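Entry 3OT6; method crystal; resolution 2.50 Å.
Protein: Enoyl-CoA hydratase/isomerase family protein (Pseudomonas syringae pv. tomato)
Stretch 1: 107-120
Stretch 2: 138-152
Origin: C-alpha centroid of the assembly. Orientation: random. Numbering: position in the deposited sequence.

Stretch 1 (107-120) AKGAFLLLSADYRI
Stretch 2 (138-152) TMHHAGIELARDRLR

Contact between stretch 107-120 and stretch 138-152 of one chain, a helix, turn and strand against a second helix. The strongest direct polar link is a fork: Arg 150 donates to Ala 116 O through both terminal nitrogens, NH2 to O at 2.8 Å (N-H...O angle 148°) and NH1 to O at 2.9 Å (139°), so the carbonyl lies near the guanidinium plane, at its edge. Arg 150 reaches it with chi1 t, chi2 p, chi3 p and chi4 101°, its CA-to-CB bond pointing toward stretch 1. Like charges also meet here, Arg 119 NE standing 3.4 Å from Arg 150 NH1, which lies over one face of the Arg 119 guanidinium; Arg 119 (chi1 m, chi2 p, chi3 33°, chi4 89°) is hydrogen-bonded elsewhere in the structure.

Two waters extend the polar contact. One donates to both Leu 114 O (2.6 Å from the water O) and Leu 146 O (2.7 Å from it), tying the two backbones together; the other accepts from Lys 108 NZ (3.2 Å to the water O) and lies 2.7 Å from His 140 NE2. Lys 108 is t, p, t, t.

The backbones are helical at 108-113, after the N-cap Ala 107 (phi/psi 60/-131), and from 141, after the N-cap His 140 (-77/156), to about 150. Their axes approach to 10.1 Å and run in broadly the same direction, 41° apart. Register is set by CA pairs Phe 111 to Gly 143 (7.0 Å) and Leu 114 to Leu 146 (6.1 Å). Beyond the first helix, Ser 115 (-118/14, chi1 m) bonds from OG back to Phe 111 O at 2.8 Å; Ala 116 is extended (-128/178), and strand 118-120 follows.

Phe 111 (chi1 m, chi2 -58°) fills the space beside Gly 143: its CE1 is 3.0 Å from Gly 143 O, and a CB on that glycine would lie 2.6 Å from Phe 111 CZ, a clash. Selenomethionine Met 139 (t, p, p) meets the edge of the Phe 111 ring, its SE 3.8 Å from Phe 111 CZ. His 140 (chi1 p, chi2 -45°) turns its ring edge toward the face of the Phe 111 ring in an offset pair, ring centroids 5.8 Å apart and planes at 89°. Leu 146 (m, t) brings CD1 to 3.7 Å from Phe 111 CD1. Leu 114 (m, t) continues the packing, its CD1 3.9 Å from Ala 147 CB and its CD2 3.7 Å from CD2 of Leu 151 (m, t).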

# COMPACT_ATOMS: atom_id res chain seq x y z
N ALA A 107 -3.95 -7.64 4.78
CA ALA A 107 -3.28 -8.44 3.72
C ALA A 107 -2.73 -7.42 2.69
O ALA A 107 -2.11 -6.45 3.15
CB ALA A 107 -4.23 -9.49 3.11
N LYS A 108 -2.96 -7.58 1.37
CA LYS A 108 -2.47 -6.62 0.37
C LYS A 108 -2.87 -5.20 0.77
O LYS A 108 -2.09 -4.26 0.58
CB LYS A 108 -2.92 -6.95 -1.08
CG LYS A 108 -2.29 -6.07 -2.19
CD LYS A 108 -0.77 -6.39 -2.40
CE LYS A 108 0.03 -5.34 -3.28
NZ LYS A 108 1.56 -5.71 -3.10
N GLY A 109 -4.04 -5.01 1.35
CA GLY A 109 -4.35 -3.66 1.79
C GLY A 109 -3.31 -3.15 2.80
O GLY A 109 -2.97 -1.97 2.83
N ALA A 110 -2.81 -4.02 3.67
CA ALA A 110 -1.77 -3.54 4.57
C ALA A 110 -0.40 -3.44 3.84
O ALA A 110 0.47 -2.65 4.26
CB ALA A 110 -1.68 -4.38 5.86
N PHE A 111 -0.18 -4.23 2.78
CA PHE A 111 0.99 -4.02 1.96
C PHE A 111 1.05 -2.66 1.30
O PHE A 111 2.14 -2.15 1.01
CB PHE A 111 1.20 -5.13 0.97
CG PHE A 111 1.72 -6.38 1.64
CD1 PHE A 111 2.92 -6.35 2.37
CD2 PHE A 111 1.02 -7.57 1.57
CE1 PHE A 111 3.42 -7.54 3.01
CE2 PHE A 111 1.48 -8.72 2.19
CZ PHE A 111 2.67 -8.72 2.93
N LEU A 112 -0.09 -2.03 1.07
CA LEU A 112 -0.04 -0.72 0.46
C LEU A 112 0.64 0.25 1.41
O LEU A 112 1.36 1.13 0.92
CB LEU A 112 -1.43 -0.18 0.10
CG LEU A 112 -2.24 -0.97 -0.91
CD1 LEU A 112 -3.60 -0.20 -1.10
CD2 LEU A 112 -1.48 -1.05 -2.17
N LEU A 113 0.40 0.12 2.73
CA LEU A 113 1.06 0.99 3.74
C LEU A 113 2.60 0.79 3.85
O LEU A 113 3.34 1.69 4.31
CB LEU A 113 0.42 0.83 5.13
CG LEU A 113 -1.11 1.00 5.28
CD1 LEU A 113 -1.58 0.20 6.50
CD2 LEU A 113 -1.42 2.50 5.40
N LEU A 114 3.05 -0.40 3.47
CA LEU A 114 4.43 -0.76 3.46
C LEU A 114 5.11 -0.34 2.14
O LEU A 114 6.30 -0.60 1.94
CB LEU A 114 4.57 -2.27 3.72
CG LEU A 114 3.99 -2.74 5.08
CD1 LEU A 114 4.43 -4.16 5.47
CD2 LEU A 114 4.32 -1.79 6.24
N SER A 115 4.38 0.34 1.26
CA SER A 115 4.89 0.65 -0.06
C SER A 115 5.01 2.17 -0.28
O SER A 115 5.15 2.61 -1.39
CB SER A 115 3.92 0.10 -1.10
OG SER A 115 3.84 -1.30 -1.00
N ALA A 116 4.92 2.97 0.77
CA ALA A 116 4.67 4.39 0.62
C ALA A 116 5.75 5.14 1.41
O ALA A 116 6.57 4.54 2.15
CB ALA A 116 3.27 4.72 1.22
N ASP A 117 5.68 6.47 1.33
CA ASP A 117 6.68 7.33 1.96
C ASP A 117 6.30 7.81 3.35
O ASP A 117 7.18 8.09 4.15
CB ASP A 117 7.02 8.45 1.03
CG ASP A 117 7.69 7.90 -0.21
OD1 ASP A 117 8.81 7.31 -0.03
OD2 ASP A 117 7.07 7.99 -1.32
N TYR A 118 4.99 7.89 3.60
CA TYR A 118 4.43 8.37 4.84
C TYR A 118 3.05 7.68 4.96
O TYR A 118 2.29 7.59 3.95
CB TYR A 118 4.26 9.94 4.83
CG TYR A 118 4.09 10.44 6.25
CD1 TYR A 118 5.20 10.83 7.00
CD2 TYR A 118 2.86 10.39 6.89
CE1 TYR A 118 5.09 11.20 8.34
CE2 TYR A 118 2.71 10.78 8.27
CZ TYR A 118 3.85 11.17 8.98
OH TYR A 118 3.81 11.52 10.31
N ARG A 119 2.67 7.26 6.17
CA ARG A 119 1.40 6.52 6.33
C ARG A 119 0.63 7.07 7.48
O ARG A 119 1.16 7.20 8.55
CB ARG A 119 1.65 5.02 6.58
CG ARG A 119 2.19 4.25 5.37
CD ARG A 119 3.71 4.29 5.24
NE ARG A 119 4.36 4.32 6.56
CZ ARG A 119 4.71 3.24 7.26
NH1 ARG A 119 4.56 2.00 6.75
NH2 ARG A 119 5.24 3.39 8.49
N ILE A 120 -0.64 7.34 7.29
CA ILE A 120 -1.49 7.88 8.38
C ILE A 120 -2.72 7.05 8.52
O ILE A 120 -3.40 6.73 7.51
CB ILE A 120 -1.97 9.34 8.09
CG1 ILE A 120 -0.76 10.21 7.76
CG2 ILE A 120 -2.74 9.90 9.32
CD1 ILE A 120 -1.13 11.71 7.44
N THR A 138 0.51 -19.45 2.64
CA THR A 138 1.90 -19.21 2.87
C THR A 138 2.26 -17.89 2.20
O THR A 138 1.95 -17.69 1.01
CB THR A 138 2.68 -20.30 2.25
OG1 THR A 138 2.25 -21.52 2.84
CG2 THR A 138 4.21 -20.09 2.47
N MSE A 139 2.87 -16.99 2.97
CA MSE A 139 3.21 -15.67 2.50
C MSE A 139 4.22 -15.81 1.33
O MSE A 139 5.14 -16.65 1.37
CB MSE A 139 3.77 -14.81 3.62
CG MSE A 139 4.01 -13.29 3.25
SE MSE A 139 2.28 -12.48 3.13
CE MSE A 139 1.96 -12.17 5.06
N HIS A 140 3.99 -14.97 0.31
CA HIS A 140 4.87 -14.86 -0.83
C HIS A 140 6.13 -14.06 -0.49
O HIS A 140 6.14 -13.25 0.44
CB HIS A 140 4.11 -14.26 -2.03
CG HIS A 140 3.46 -12.92 -1.77
ND1 HIS A 140 2.75 -12.63 -0.63
CD2 HIS A 140 3.38 -11.82 -2.55
CE1 HIS A 140 2.26 -11.40 -0.72
NE2 HIS A 140 2.64 -10.88 -1.87
N HIS A 141 7.20 -14.29 -1.23
CA HIS A 141 8.42 -13.53 -1.04
C HIS A 141 8.23 -12.01 -1.06
O HIS A 141 8.70 -11.31 -0.16
CB HIS A 141 9.51 -13.98 -2.00
CG HIS A 141 10.11 -15.30 -1.66
ND1 HIS A 141 10.86 -15.51 -0.52
CD2 HIS A 141 10.05 -16.50 -2.29
CE1 HIS A 141 11.27 -16.77 -0.49
NE2 HIS A 141 10.79 -17.39 -1.55
N ALA A 142 7.53 -11.48 -2.05
CA ALA A 142 7.31 -10.05 -2.11
C ALA A 142 6.75 -9.49 -0.80
O ALA A 142 7.24 -8.48 -0.30
CB ALA A 142 6.40 -9.71 -3.29
N GLY A 143 5.73 -10.14 -0.23
CA GLY A 143 5.10 -9.63 0.96
C GLY A 143 6.05 -9.75 2.14
O GLY A 143 6.16 -8.85 3.01
N ILE A 144 6.75 -10.87 2.22
CA ILE A 144 7.68 -11.06 3.33
C ILE A 144 8.64 -9.89 3.30
O ILE A 144 8.89 -9.25 4.32
CB ILE A 144 8.46 -12.36 3.17
CG1 ILE A 144 7.53 -13.57 3.48
CG2 ILE A 144 9.72 -12.28 3.99
CD1 ILE A 144 8.08 -14.93 3.02
N GLU A 145 9.15 -9.61 2.09
CA GLU A 145 10.20 -8.63 1.89
C GLU A 145 9.72 -7.16 2.07
O GLU A 145 10.46 -6.34 2.65
CB GLU A 145 10.93 -8.86 0.55
CG GLU A 145 11.80 -10.19 0.49
CD GLU A 145 12.67 -10.43 1.75
OE1 GLU A 145 13.16 -9.45 2.33
OE2 GLU A 145 12.84 -11.62 2.18
N LEU A 146 8.48 -6.86 1.68
CA LEU A 146 7.90 -5.56 2.02
C LEU A 146 7.76 -5.42 3.51
O LEU A 146 7.97 -4.36 4.06
CB LEU A 146 6.53 -5.39 1.39
CG LEU A 146 6.43 -5.30 -0.16
CD1 LEU A 146 4.96 -5.41 -0.60
CD2 LEU A 146 6.98 -4.02 -0.63
N ALA A 147 7.39 -6.49 4.20
CA ALA A 147 7.18 -6.39 5.65
C ALA A 147 8.51 -6.29 6.37
O ALA A 147 8.69 -5.49 7.28
CB ALA A 147 6.38 -7.51 6.15
N ARG A 148 9.49 -7.03 5.86
CA ARG A 148 10.78 -7.08 6.51
C ARG A 148 11.40 -5.72 6.53
O ARG A 148 12.06 -5.35 7.49
CB ARG A 148 11.71 -8.07 5.81
CG ARG A 148 12.92 -8.40 6.70
CD ARG A 148 14.05 -9.17 6.00
NE ARG A 148 13.61 -10.34 5.21
CZ ARG A 148 13.43 -11.54 5.74
NH1 ARG A 148 13.68 -11.76 7.08
NH2 ARG A 148 13.01 -12.53 4.91
N ASP A 149 11.18 -4.96 5.46
CA ASP A 149 11.92 -3.76 5.27
C ASP A 149 11.32 -2.65 6.08
O ASP A 149 12.05 -1.71 6.39
CB ASP A 149 11.97 -3.35 3.76
CG ASP A 149 13.05 -2.29 3.49
OD1 ASP A 149 14.25 -2.63 3.70
OD2 ASP A 149 12.71 -1.12 3.17
N ARG A 150 10.02 -2.71 6.41
CA ARG A 150 9.37 -1.59 7.11
C ARG A 150 8.97 -1.85 8.58
O ARG A 150 8.83 -0.90 9.37
CB ARG A 150 8.08 -1.12 6.36
CG ARG A 150 7.54 0.29 6.86
CD ARG A 150 8.50 1.49 6.47
NE ARG A 150 8.53 1.54 5.02
CZ ARG A 150 7.85 2.39 4.26
NH1 ARG A 150 7.13 3.38 4.77
NH2 ARG A 150 7.92 2.25 2.95
N LEU A 151 8.67 -3.10 8.91
CA LEU A 151 8.08 -3.40 10.20
C LEU A 151 9.17 -3.49 11.28
O LEU A 151 10.30 -3.90 11.00
CB LEU A 151 7.30 -4.70 10.14
CG LEU A 151 6.05 -4.59 9.26
CD1 LEU A 151 5.28 -5.88 9.40
CD2 LEU A 151 5.11 -3.33 9.51
N ARG A 152 8.83 -3.05 12.49
CA ARG A 152 9.74 -3.18 13.60
C ARG A 152 10.10 -4.70 13.78
O ARG A 152 9.24 -5.59 13.72
CB ARG A 152 9.08 -2.55 14.80
CG ARG A 152 9.39 -3.08 16.17
CD ARG A 152 8.73 -2.18 17.21
NE ARG A 152 8.74 -2.67 18.61
CZ ARG A 152 9.80 -2.85 19.42
NH1 ARG A 152 11.08 -2.65 19.04
NH2 ARG A 152 9.57 -3.27 20.67
O HOH W 1 1.76 -8.86 -3.50
O HOH W 2 8.39 -2.01 2.72